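Local coordinates for protein NDP-N-acetyl-D-galactosaminuronic acid dehydrogenase (Methanosarcina mazei Go1, PDB 3G79) that probably oxidises UDP-N-acetyl-alpha-D-mannosamine to UDP-N-acetyl-alpha-D-mannosaminouronate in two NAD(+)-dependent steps, as a member of the UDP-glucose/GDP-mannose dehydrogenase family, at residues Lys45-Gln50 with Phe96-Glu101; Glu61-Gly66 with Gly88-Thr93; Leu359-Ile364 with Val389-Pro394; Asp393-Asn398 with Ala422-Tyr427. All coordinates share one frame; numbering follows the deposited sequence.

In the fold
Interactions 1 and 2 lie in the NAD-binding domain, interactions 3 and 4 in the UDP-binding domain, and the chain completes the first pair before it opens the second. In the N-terminal sheet strands 45-49 and 90-93 are neighbours, so interactions 1 and 2, their centres 12 Å apart, touch through backbone bonds; interaction 2 falls between the two segments of interaction 1 in sequence. Interactions 3 and 4 share Asp393 and Pro394, their centres only 5 Å apart at the ends of the six-stranded parallel sheet's strands. Interaction 1 lies across the chain's centre from interactions 3 and 4, 46 Å from interaction 3 between centres, consistent with separate domains for NAD and the UDP moiety.

Interaction 1. Residues Lys45-Gln50 with Phe96-Glu101; sequences KVLGFQ and FSRISE
Ile99 N donates to Phe96 O at 2.9 Å within the 3-10 segment, and the same nitrogen lies against Phe49, with CZ of that ring 3.9 Å from Ile99 N. Ile99 CG1 covers one face of the Phe49 ring, 4.2 Å from its centroid and offset toward the rim, a CH-pi contact. Phe49 holds CG anti to its carbonyl carbon, beside the backbone N (chi1 -70°). Its CB meets Phe96 CE1 at 3.9 Å. The two phenyl rings are inclined by 32° and make neither a stack nor an edge-to-face pair. Strand 45-49 is the second strand of the Rossmann-type NAD-binding domain, and the contact joins it to the 3-10 segment between strands 90-93 and 104-107. Leu47 continues the contact: CD1 lies on the aliphatic CB of Arg98 at 3.9 Å, while CD2 approaches the guanidinium NH1 of Arg98 at 3.6 Å, the two side chains crossing at about a right angle. The Arg98 chain is bent at chi2 and chi3, and its NH2 forms a long, weak ion pair with Glu91. Phe96 and Ile99 also touch Tyr136 of helix 124-136.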
loop_
_atom_site.group_PDB
_atom_site.type_symbol
_atom_site.label_atom_id
_atom_site.label_comp_id
_atom_site.label_asym_id
_atom_site.label_seq_id
_atom_site.Cartn_x
_atom_site.Cartn_y
_atom_site.Cartn_z
ATOM N N LYS A 45 18.253 19.296 -34.930
ATOM C CA LYS A 45 19.093 20.258 -34.242
ATOM C C LYS A 45 18.393 20.726 -32.998
ATOM O O LYS A 45 17.218 21.130 -33.039
ATOM C CB LYS A 45 19.436 21.472 -35.129
ATOM C CG LYS A 45 20.183 22.589 -34.361
ATOM C CD LYS A 45 21.008 23.519 -35.274
ATOM C CE LYS A 45 22.491 23.135 -35.316
ATOM N NZ LYS A 45 23.101 23.290 -33.967
ATOM N N VAL A 46 19.132 20.657 -31.897
ATOM C CA VAL A 46 18.672 21.092 -30.597
ATOM C C VAL A 46 19.497 22.298 -30.173
ATOM O O VAL A 46 20.702 22.340 -30.381
ATOM C CB VAL A 46 18.813 19.945 -29.563
ATOM C CG1 VAL A 46 18.476 20.409 -28.128
ATOM C CG2 VAL A 46 17.980 18.688 -30.008
ATOM N N LEU A 47 18.831 23.275 -29.580
ATOM C CA LEU A 47 19.483 24.411 -28.979
ATOM C C LEU A 47 19.339 24.278 -27.497
ATOM O O LEU A 47 18.251 23.963 -27.002
ATOM C CB LEU A 47 18.807 25.702 -29.434
ATOM C CG LEU A 47 18.846 26.052 -30.932
ATOM C CD1 LEU A 47 17.996 27.255 -31.196
ATOM C CD2 LEU A 47 20.259 26.303 -31.469
ATOM N N GLY A 48 20.438 24.487 -26.781
ATOM C CA GLY A 48 20.414 24.612 -25.337
ATOM C C GLY A 48 20.646 26.075 -24.951
ATOM O O GLY A 48 21.575 26.762 -25.458
ATOM N N PHE A 49 19.824 26.543 -24.025
ATOM C CA PHE A 49 19.792 27.934 -23.695
ATOM C C PHE A 49 20.455 28.222 -22.354
ATOM O O PHE A 49 20.051 27.673 -21.307
ATOM C CB PHE A 49 18.356 28.459 -23.810
ATOM C CG PHE A 49 17.887 28.514 -25.235
ATOM C CD1 PHE A 49 18.237 29.592 -26.048
ATOM C CD2 PHE A 49 17.165 27.443 -25.788
ATOM C CE1 PHE A 49 17.870 29.625 -27.365
ATOM C CE2 PHE A 49 16.798 27.466 -27.109
ATOM C CZ PHE A 49 17.151 28.538 -27.905
ATOM N N GLN A 50 21.509 29.050 -22.444
ATOM C CA GLN A 50 22.267 29.608 -21.304
ATOM C C GLN A 50 22.625 31.117 -21.399
ATOM O O GLN A 50 23.222 31.568 -22.374
ATOM C CB GLN A 50 23.580 28.848 -21.132
ATOM C CG GLN A 50 23.704 28.094 -19.837
ATOM C CD GLN A 50 23.658 28.981 -18.617
ATOM O OE1 GLN A 50 23.161 28.576 -17.571
ATOM N NE2 GLN A 50 24.143 30.183 -18.745
ATOM N N PHE A 96 18.251 33.768 -26.536
ATOM C CA PHE A 96 16.900 33.268 -26.333
ATOM C C PHE A 96 15.902 33.557 -27.451
ATOM O O PHE A 96 14.876 32.837 -27.602
ATOM C CB PHE A 96 16.386 33.831 -25.052
ATOM C CG PHE A 96 16.959 33.184 -23.858
ATOM C CD1 PHE A 96 16.272 32.158 -23.218
ATOM C CD2 PHE A 96 18.179 33.603 -23.338
ATOM C CE1 PHE A 96 16.787 31.567 -22.077
ATOM C CE2 PHE A 96 18.701 33.001 -22.200
ATOM C CZ PHE A 96 18.012 31.984 -21.576
ATOM N N SER A 97 16.219 34.596 -28.228
ATOM C CA SER A 97 15.414 35.018 -29.377
ATOM C C SER A 97 15.244 33.880 -30.353
ATOM O O SER A 97 14.213 33.769 -31.010
ATOM C CB SER A 97 16.020 36.257 -30.075
ATOM O OG SER A 97 17.025 35.891 -31.006
ATOM N N ARG A 98 16.252 33.030 -30.441
ATOM C CA ARG A 98 16.190 31.833 -31.291
ATOM C C ARG A 98 15.192 30.739 -30.858
ATOM O O ARG A 98 15.043 29.717 -31.546
ATOM C CB ARG A 98 17.555 31.171 -31.351
ATOM C CG ARG A 98 18.649 31.982 -31.911
ATOM C CD ARG A 98 19.555 30.970 -32.551
ATOM N NE ARG A 98 20.953 31.306 -32.425
ATOM C CZ ARG A 98 21.944 30.467 -32.704
ATOM N NH1 ARG A 98 21.682 29.216 -33.135
ATOM N NH2 ARG A 98 23.202 30.915 -32.559
ATOM N N ILE A 99 14.572 30.899 -29.699
ATOM C CA ILE A 99 13.421 30.063 -29.346
ATOM C C ILE A 99 12.438 30.185 -30.517
ATOM O O ILE A 99 11.828 29.197 -30.976
ATOM C CB ILE A 99 12.768 30.527 -28.006
ATOM C CG1 ILE A 99 13.649 30.120 -26.808
ATOM C CG2 ILE A 99 11.336 30.006 -27.857
ATOM C CD1 ILE A 99 13.423 31.020 -25.601
ATOM N N SER A 100 12.348 31.396 -31.052
ATOM C CA SER A 100 11.510 31.612 -32.212
ATOM C C SER A 100 11.655 30.605 -33.341
ATOM O O SER A 100 10.672 30.361 -34.043
ATOM C CB SER A 100 11.590 33.040 -32.711
ATOM O OG SER A 100 10.668 33.821 -31.972
ATOM N N GLU A 101 12.840 30.028 -33.527
ATOM C CA GLU A 101 13.069 29.172 -34.688
ATOM C C GLU A 101 12.559 27.727 -34.462
ATOM O O GLU A 101 12.675 26.893 -35.348
ATOM C CB GLU A 101 14.572 29.097 -35.036
ATOM C CG GLU A 101 15.387 30.434 -35.110
ATOM C CD GLU A 101 16.924 30.213 -35.009
ATOM O OE1 GLU A 101 17.698 31.123 -35.429
ATOM O OE2 GLU A 101 17.349 29.133 -34.522
#

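Interaction 2. Residues Glu61-Gly66 with Gly88-Thr93; sequences EMLNRG and GKFECT
Asn64 pairs through its side-chain amide with both backbone polar groups of Cys92. Cys92 N donates to Asn64 OD1 over 3.1 Å in a nearly straight bond (166°), while Asn64 ND2 reaches Cys92 O, also at 3.1 Å, but with a more bent N-H (137°). This two-bond pairing sits on the edge of the Rossmann-type sheet of the NAD-binding domain: strand 90-93 is one of its two edge strands within the chain, and the amide meets the backbone much as a further strand would. The two bonds limit rotation of the amide; one uses its oxygen as acceptor and the other its nitrogen as donor, which sets which way round it lies. Alongside, Leu63 at the end of helix 59-63 spreads its two methyls over Phe90 and Cys92, alternate residues of the strand. Cys92 SG, anti to its backbone N (chi1 -167°), meets Leu63 CD1 at 3.6 Å, and Leu63 CD2 lies 4.1 Å from Phe90 CE2. Farther out, Ile31 touches Leu63 and Ala34, Val35 and Ala38 touch Phe90, all from helix 30-39, while Glu91 and Thr93 bond through their backbones to Gly48 of strand 45-49. On the helix side, Arg65 N donates to Met62 O at 2.8 Å in the turn that carries Asn64. Beside the paired amide, Asn64 OD1 also comes within 3.4 Å of Glu91 CA.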
loop_
_atom_site.group_PDB
_atom_site.type_symbol
_atom_site.label_atom_id
_atom_site.label_comp_id
_atom_site.label_asym_id
_atom_site.label_seq_id
_atom_site.Cartn_x
_atom_site.Cartn_y
_atom_site.Cartn_z
ATOM N N GLU A 61 30.723 27.712 -23.914
ATOM C CA GLU A 61 31.910 27.339 -24.670
ATOM C C GLU A 61 32.348 25.913 -24.361
ATOM O O GLU A 61 32.769 25.195 -25.267
ATOM C CB GLU A 61 33.055 28.334 -24.452
ATOM N N MET A 62 32.271 25.513 -23.096
ATOM C CA MET A 62 32.601 24.137 -22.753
ATOM C C MET A 62 31.752 23.186 -23.607
ATOM O O MET A 62 32.297 22.425 -24.418
ATOM C CB MET A 62 32.389 23.832 -21.260
ATOM C CG MET A 62 33.605 24.001 -20.395
ATOM S SD MET A 62 33.350 23.270 -18.767
ATOM C CE MET A 62 33.983 21.625 -19.075
ATOM N N LEU A 63 30.429 23.276 -23.448
ATOM C CA LEU A 63 29.502 22.429 -24.175
ATOM C C LEU A 63 29.779 22.434 -25.661
ATOM O O LEU A 63 29.688 21.375 -26.315
ATOM C CB LEU A 63 28.068 22.870 -23.950
ATOM C CG LEU A 63 27.379 22.435 -22.663
ATOM C CD1 LEU A 63 26.162 23.321 -22.442
ATOM C CD2 LEU A 63 26.988 20.983 -22.759
ATOM N N ASN A 64 30.093 23.611 -26.201
ATOM C CA ASN A 64 30.326 23.707 -27.638
ATOM C C ASN A 64 31.669 23.141 -28.112
ATOM O O ASN A 64 31.955 23.107 -29.326
ATOM C CB ASN A 64 30.100 25.132 -28.152
ATOM C CG ASN A 64 28.644 25.417 -28.459
ATOM O OD1 ASN A 64 27.832 24.496 -28.662
ATOM N ND2 ASN A 64 28.301 26.695 -28.503
ATOM N N ARG A 65 32.488 22.702 -27.159
ATOM C CA ARG A 65 33.666 21.909 -27.492
ATOM C C ARG A 65 33.360 20.429 -27.252
ATOM O O ARG A 65 34.111 19.554 -27.695
ATOM C CB ARG A 65 34.903 22.362 -26.693
ATOM C CG ARG A 65 35.385 23.765 -27.019
ATOM C CD ARG A 65 36.654 24.098 -26.254
ATOM N NE ARG A 65 36.650 25.491 -25.804
ATOM C CZ ARG A 65 36.314 25.875 -24.571
ATOM N NH1 ARG A 65 35.969 24.966 -23.655
ATOM N NH2 ARG A 65 36.322 27.169 -24.247
ATOM N N GLY A 66 32.269 20.172 -26.521
ATOM C CA GLY A 66 31.763 18.832 -26.290
ATOM C C GLY A 66 31.927 18.258 -24.890
ATOM O O GLY A 66 32.135 17.046 -24.765
ATOM N N GLY A 88 27.103 18.258 -35.442
ATOM C CA GLY A 88 26.384 19.516 -35.561
ATOM C C GLY A 88 24.899 19.478 -35.257
ATOM O O GLY A 88 24.149 20.228 -35.874
ATOM N N LYS A 89 24.478 18.624 -34.318
ATOM C CA LYS A 89 23.056 18.528 -33.932
ATOM C C LYS A 89 22.721 19.237 -32.593
ATOM O O LYS A 89 21.555 19.251 -32.124
ATOM C CB LYS A 89 22.611 17.057 -33.854
ATOM C CG LYS A 89 22.574 16.366 -35.203
ATOM C CD LYS A 89 22.056 14.992 -35.072
ATOM C CE LYS A 89 20.553 14.980 -35.200
ATOM N NZ LYS A 89 20.020 13.628 -34.844
ATOM N N PHE A 90 23.747 19.783 -31.966
ATOM C CA PHE A 90 23.559 20.462 -30.710
ATOM C C PHE A 90 24.483 21.668 -30.597
ATOM O O PHE A 90 25.626 21.634 -31.039
ATOM C CB PHE A 90 23.775 19.504 -29.553
ATOM C CG PHE A 90 23.759 20.169 -28.215
ATOM C CD1 PHE A 90 22.564 20.591 -27.638
ATOM C CD2 PHE A 90 24.942 20.409 -27.529
ATOM C CE1 PHE A 90 22.544 21.212 -26.416
ATOM C CE2 PHE A 90 24.908 21.033 -26.268
ATOM C CZ PHE A 90 23.705 21.430 -25.734
ATOM N N GLU A 91 23.955 22.727 -30.002
ATOM C CA GLU A 91 24.671 23.977 -29.828
ATOM C C GLU A 91 24.069 24.672 -28.623
ATOM O O GLU A 91 22.851 24.651 -28.439
ATOM C CB GLU A 91 24.499 24.865 -31.058
ATOM C CG GLU A 91 25.261 26.177 -30.979
ATOM C CD GLU A 91 24.810 27.189 -32.021
ATOM O OE1 GLU A 91 25.232 28.380 -31.917
ATOM O OE2 GLU A 91 24.027 26.789 -32.926
ATOM N N CYS A 92 24.931 25.261 -27.803
ATOM C CA CYS A 92 24.516 26.072 -26.674
ATOM C C CYS A 92 24.644 27.547 -27.061
ATOM O O CYS A 92 25.659 27.978 -27.625
ATOM C CB CYS A 92 25.383 25.738 -25.462
ATOM S SG CYS A 92 24.834 26.359 -23.855
ATOM N N THR A 93 23.591 28.306 -26.793
ATOM C CA THR A 93 23.541 29.732 -27.121
ATOM C C THR A 93 22.865 30.543 -26.013
ATOM O O THR A 93 21.945 30.040 -25.354
ATOM C CB THR A 93 22.869 29.994 -28.486
ATOM O OG1 THR A 93 23.023 31.376 -28.872
ATOM C CG2 THR A 93 21.373 29.607 -28.462
#

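Interaction 3. Residues Leu359-Ile364 with Val389-Pro394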
loop_
_atom_site.group_PDB
_atom_site.type_symbol
_atom_site.label_atom_id
_atom_site.label_comp_id
_atom_site.label_asym_id
_atom_site.label_seq_id
_atom_site.Cartn_x
_atom_site.Cartn_y
_atom_site.Cartn_z
ATOM N N LEU A 359 23.620 7.819 16.977
ATOM C CA LEU A 359 24.283 7.122 15.891
ATOM C C LEU A 359 23.474 7.307 14.642
ATOM O O LEU A 359 22.504 6.602 14.412
ATOM C CB LEU A 359 24.378 5.645 16.221
ATOM C CG LEU A 359 25.618 5.188 16.989
ATOM C CD1 LEU A 359 25.923 6.062 18.184
ATOM C CD2 LEU A 359 25.393 3.732 17.382
ATOM N N GLY A 360 23.826 8.291 13.835
ATOM C CA GLY A 360 23.076 8.474 12.601
ATOM C C GLY A 360 22.331 9.783 12.513
ATOM O O GLY A 360 21.384 10.037 13.289
ATOM N N TRP A 361 22.774 10.613 11.564
ATOM C CA TRP A 361 22.159 11.895 11.284
ATOM C C TRP A 361 21.501 11.922 9.898
ATOM O O TRP A 361 20.406 12.457 9.760
ATOM C CB TRP A 361 23.196 13.000 11.413
ATOM C CG TRP A 361 22.640 14.365 11.231
ATOM C CD1 TRP A 361 22.763 15.137 10.141
ATOM C CD2 TRP A 361 21.881 15.126 12.183
ATOM N NE1 TRP A 361 22.154 16.346 10.343
ATOM C CE2 TRP A 361 21.605 16.365 11.594
ATOM C CE3 TRP A 361 21.442 14.889 13.485
ATOM C CZ2 TRP A 361 20.879 17.355 12.242
ATOM C CZ3 TRP A 361 20.739 15.868 14.128
ATOM C CH2 TRP A 361 20.465 17.091 13.515
ATOM N N ALA A 362 22.145 11.369 8.861
ATOM C CA ALA A 362 21.419 11.116 7.608
ATOM C C ALA A 362 20.299 10.112 7.876
ATOM O O ALA A 362 20.270 9.514 8.936
ATOM C CB ALA A 362 22.328 10.605 6.563
ATOM N N PHE A 363 19.370 9.915 6.952
ATOM C CA PHE A 363 18.266 8.968 7.251
ATOM C C PHE A 363 18.197 7.744 6.333
ATOM O O PHE A 363 17.423 6.830 6.615
ATOM C CB PHE A 363 16.902 9.678 7.348
ATOM C CG PHE A 363 16.589 10.524 6.159
ATOM C CD1 PHE A 363 15.830 10.004 5.107
ATOM C CD2 PHE A 363 17.080 11.827 6.072
ATOM C CE1 PHE A 363 15.547 10.785 3.979
ATOM C CE2 PHE A 363 16.837 12.625 4.951
ATOM C CZ PHE A 363 16.065 12.120 3.899
ATOM N N ILE A 364 19.017 7.721 5.271
ATOM C CA ILE A 364 19.191 6.521 4.411
ATOM C C ILE A 364 20.494 5.779 4.680
ATOM O O ILE A 364 21.539 6.398 4.803
ATOM C CB ILE A 364 19.128 6.798 2.854
ATOM C CG1 ILE A 364 18.181 7.945 2.492
ATOM C CG2 ILE A 364 18.742 5.512 2.108
ATOM C CD1 ILE A 364 18.894 9.243 2.381
ATOM N N VAL A 389 24.081 16.015 24.247
ATOM C CA VAL A 389 24.014 15.221 23.049
ATOM C C VAL A 389 25.266 15.292 22.146
ATOM O O VAL A 389 25.773 16.379 21.835
ATOM C CB VAL A 389 22.768 15.588 22.234
ATOM C CG1 VAL A 389 22.712 14.755 21.003
ATOM C CG2 VAL A 389 21.482 15.402 23.070
ATOM N N MET A 390 25.733 14.108 21.735
ATOM C CA MET A 390 26.758 13.954 20.707
ATOM C C MET A 390 26.241 13.099 19.531
ATOM O O MET A 390 25.737 11.986 19.721
ATOM C CB MET A 390 28.048 13.385 21.305
ATOM C CG MET A 390 28.954 14.467 21.965
ATOM S SD MET A 390 30.515 13.927 22.720
ATOM C CE MET A 390 31.425 13.412 21.278
ATOM N N VAL A 391 26.373 13.667 18.328
ATOM C CA VAL A 391 25.866 13.175 17.054
ATOM C C VAL A 391 26.996 12.588 16.234
ATOM O O VAL A 391 28.059 13.245 16.027
ATOM C CB VAL A 391 25.328 14.349 16.203
ATOM C CG1 VAL A 391 24.946 13.855 14.850
ATOM C CG2 VAL A 391 24.126 15.048 16.862
ATOM N N HIS A 392 26.770 11.377 15.741
ATOM C CA HIS A 392 27.720 10.702 14.885
ATOM C C HIS A 392 27.110 10.388 13.544
ATOM O O HIS A 392 25.905 10.094 13.438
ATOM C CB HIS A 392 28.183 9.402 15.525
ATOM C CG HIS A 392 29.126 8.596 14.671
ATOM N ND1 HIS A 392 28.689 7.700 13.717
ATOM C CD2 HIS A 392 30.480 8.521 14.663
ATOM C CE1 HIS A 392 29.734 7.119 13.147
ATOM N NE2 HIS A 392 30.832 7.602 13.700
ATOM N N ASP A 393 27.964 10.422 12.526
ATOM C CA ASP A 393 27.582 10.042 11.177
ATOM C C ASP A 393 28.828 9.984 10.287
ATOM O O ASP A 393 29.597 10.965 10.217
ATOM C CB ASP A 393 26.560 11.012 10.608
ATOM C CG ASP A 393 25.892 10.478 9.375
ATOM O OD1 ASP A 393 24.750 9.956 9.490
ATOM O OD2 ASP A 393 26.526 10.570 8.297
ATOM N N PRO A 394 29.026 8.842 9.586
ATOM C CA PRO A 394 30.256 8.641 8.822
ATOM C C PRO A 394 30.301 9.512 7.593
ATOM O O PRO A 394 31.375 9.727 7.048
ATOM C CB PRO A 394 30.188 7.158 8.405
ATOM C CG PRO A 394 29.031 6.584 9.123
ATOM C CD PRO A 394 28.097 7.718 9.401
#
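Leu359 and His392 form a parallel bridge with their CA atoms 5.1 Å apart, and just beyond it Gly360 N donates to His392 O at 2.8 Å. Gly360 takes a positive phi (116°), a conformation in which a beta carbon would collide with Leu359 O. Beyond Gly360, two successive amides meet one carboxylate oxygen: Trp361 N reaches Asp393 OD1 at 2.9 Å and Ala362 N does so at 3.0 Å. Both approach from the same face of the carboxylate plane, the first on the anti side and fairly close to the plane, the second from well above it. Asp393 CG stands anti to its backbone N (chi1 -166°); OD1 has a third donor in His424 NE2, and OD2 is bonded to Val396 N. Three N-H groups around this buried OD1 would be expected to stabilise a negative charge there. Strands 355-359 and 388-392 are adjacent in the parallel, Rossmann-like sheet of the UDP-binding domain, linked by a beta-alpha-beta crossover through helix 375-385, and the carboxylate fixes the loop that leaves the first of them. Trp361, with CG anti to its backbone N (chi1 -176°), lays CE3 on Val391 CG1 at 3.9 Å, and the same methyl lies 4.0 Å from Trp361 CB. Ile404 of the outermost strand touches both Trp361 and Val391, and the indole makes an edge-to-face pair with Tyr399. Leu359 and His392 project together from the sheet, toward helix 408-412, and His392 ND1 hydrogen-bonds to Tyr427 OH.

Interaction 4. Residues Asp393-Asn398 with Ala422-Tyr427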
loop_
_atom_site.group_PDB
_atom_site.type_symbol
_atom_site.label_atom_id
_atom_site.label_comp_id
_atom_site.label_asym_id
_atom_site.label_seq_id
_atom_site.Cartn_x
_atom_site.Cartn_y
_atom_site.Cartn_z
ATOM N N ASP A 393 27.964 10.422 12.526
ATOM C CA ASP A 393 27.582 10.042 11.177
ATOM C C ASP A 393 28.828 9.984 10.287
ATOM O O ASP A 393 29.597 10.965 10.217
ATOM C CB ASP A 393 26.560 11.012 10.608
ATOM C CG ASP A 393 25.892 10.478 9.375
ATOM O OD1 ASP A 393 24.750 9.956 9.490
ATOM O OD2 ASP A 393 26.526 10.570 8.297
ATOM N N PRO A 394 29.026 8.842 9.586
ATOM C CA PRO A 394 30.256 8.641 8.822
ATOM C C PRO A 394 30.301 9.512 7.593
ATOM O O PRO A 394 31.375 9.727 7.048
ATOM C CB PRO A 394 30.188 7.158 8.405
ATOM C CG PRO A 394 29.031 6.584 9.123
ATOM C CD PRO A 394 28.097 7.718 9.401
ATOM N N TYR A 395 29.152 10.045 7.198
ATOM C CA TYR A 395 28.987 10.671 5.878
ATOM C C TYR A 395 28.642 12.139 5.903
ATOM O O TYR A 395 29.086 12.896 5.050
ATOM C CB TYR A 395 27.903 9.944 5.085
ATOM C CG TYR A 395 28.140 8.479 5.032
ATOM C CD1 TYR A 395 29.054 7.944 4.125
ATOM C CD2 TYR A 395 27.481 7.618 5.914
ATOM C CE1 TYR A 395 29.301 6.579 4.084
ATOM C CE2 TYR A 395 27.720 6.246 5.891
ATOM C CZ TYR A 395 28.627 5.738 4.973
ATOM O OH TYR A 395 28.867 4.388 4.923
ATOM N N VAL A 396 27.820 12.538 6.852
ATOM C CA VAL A 396 27.304 13.890 6.824
ATOM C C VAL A 396 28.332 14.855 7.392
ATOM O O VAL A 396 28.661 14.823 8.577
ATOM C CB VAL A 396 25.922 14.003 7.519
ATOM C CG1 VAL A 396 25.339 15.409 7.371
ATOM C CG2 VAL A 396 24.974 13.005 6.912
ATOM N N VAL A 397 28.859 15.698 6.526
ATOM C CA VAL A 397 29.737 16.742 6.992
ATOM C C VAL A 397 29.039 18.091 6.780
ATOM O O VAL A 397 28.365 18.303 5.760
ATOM C CB VAL A 397 31.154 16.639 6.329
ATOM C CG1 VAL A 397 31.128 17.097 4.871
ATOM C CG2 VAL A 397 32.221 17.379 7.159
ATOM N N ASN A 398 29.163 18.978 7.766
ATOM C CA ASN A 398 28.739 20.375 7.626
ATOM C C ASN A 398 27.236 20.551 7.606
ATOM O O ASN A 398 26.661 20.964 6.594
ATOM C CB ASN A 398 29.362 21.037 6.381
ATOM C CG ASN A 398 30.796 21.469 6.606
ATOM O OD1 ASN A 398 31.656 21.273 5.744
ATOM N ND2 ASN A 398 31.064 22.063 7.769
ATOM N N ALA A 422 19.917 6.092 11.791
ATOM C CA ALA A 422 20.181 5.773 10.398
ATOM C C ALA A 422 20.610 4.339 10.373
ATOM O O ALA A 422 21.295 3.890 11.280
ATOM C CB ALA A 422 21.265 6.629 9.878
ATOM N N GLY A 423 20.216 3.594 9.356
ATOM C CA GLY A 423 20.703 2.226 9.214
ATOM C C GLY A 423 22.101 2.038 8.614
ATOM O O GLY A 423 22.375 0.977 8.038
ATOM N N HIS A 424 22.999 3.022 8.779
ATOM C CA HIS A 424 24.373 2.924 8.262
ATOM C C HIS A 424 25.000 1.583 8.569
ATOM O O HIS A 424 24.643 0.944 9.564
ATOM C CB HIS A 424 25.237 4.019 8.842
ATOM C CG HIS A 424 24.814 5.381 8.422
ATOM N ND1 HIS A 424 24.209 5.627 7.205
ATOM C CD2 HIS A 424 24.908 6.574 9.047
ATOM C CE1 HIS A 424 23.930 6.913 7.113
ATOM N NE2 HIS A 424 24.359 7.512 8.212
ATOM N N SER A 425 25.935 1.148 7.726
ATOM C CA SER A 425 26.525 -0.179 7.897
ATOM C C SER A 425 27.427 -0.244 9.132
ATOM O O SER A 425 27.498 -1.300 9.816
ATOM C CB SER A 425 27.249 -0.629 6.623
ATOM O OG SER A 425 26.318 -0.969 5.597
ATOM N N ALA A 426 28.080 0.883 9.439
ATOM C CA ALA A 426 28.880 1.017 10.653
ATOM C C ALA A 426 28.089 0.594 11.899
ATOM O O ALA A 426 28.650 0.017 12.851
ATOM C CB ALA A 426 29.371 2.438 10.802
ATOM N N TYR A 427 26.785 0.852 11.876
ATOM C CA TYR A 427 25.947 0.553 13.019
ATOM C C TYR A 427 25.513 -0.905 13.034
ATOM O O TYR A 427 25.240 -1.455 14.094
ATOM C CB TYR A 427 24.757 1.518 13.094
ATOM C CG TYR A 427 25.159 2.986 13.035
ATOM C CD1 TYR A 427 26.438 3.401 13.422
ATOM C CD2 TYR A 427 24.272 3.947 12.600
ATOM C CE1 TYR A 427 26.802 4.707 13.368
ATOM C CE2 TYR A 427 24.627 5.275 12.563
ATOM C CZ TYR A 427 25.893 5.644 12.945
ATOM O OH TYR A 427 26.247 6.970 12.905
#
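His424 turns the edge of its imidazole to Asp393 and offers a face to Tyr395. NE2 donates to Asp393 OD1 at 2.8 Å, and the oxygen lies practically in the ring plane. The carboxylate is turned by 80° against that ring. NE2 meets OD1 from above the carboxylate plane. Tyr395 CD2 sits 3.8 Å above the imidazole, over its centre, in an edge-to-face pair with ring planes at 67°. Ala422 CB covers the opposite face, also over the centre, 3.6 Å above the plane of the His424 ring. Asp393 directly follows strand 388-392, and its second oxygen shapes the loop beyond: OD2 accepts from Tyr395 N at 2.9 Å, an Asx turn, and from Val396 N at 2.8 Å, the two amides arriving from opposite faces of the carboxylate plane. In this Rossmann-like UDP-binding domain the contact thus joins the loops following two parallel strands, 388-392 and 417-420. Pro394 closes on the imidazole beside the carboxylate, with CD 3.4 Å from His424 CD2. At the other ring nitrogen, His424 ND1 accepts from Asp366 N, and the side chain of Asp366 bonds to Tyr395 OH and Ser425 OG. Tyr427 OH, bonded to His392 ND1, lies 3.8 Å from Asp393 CA.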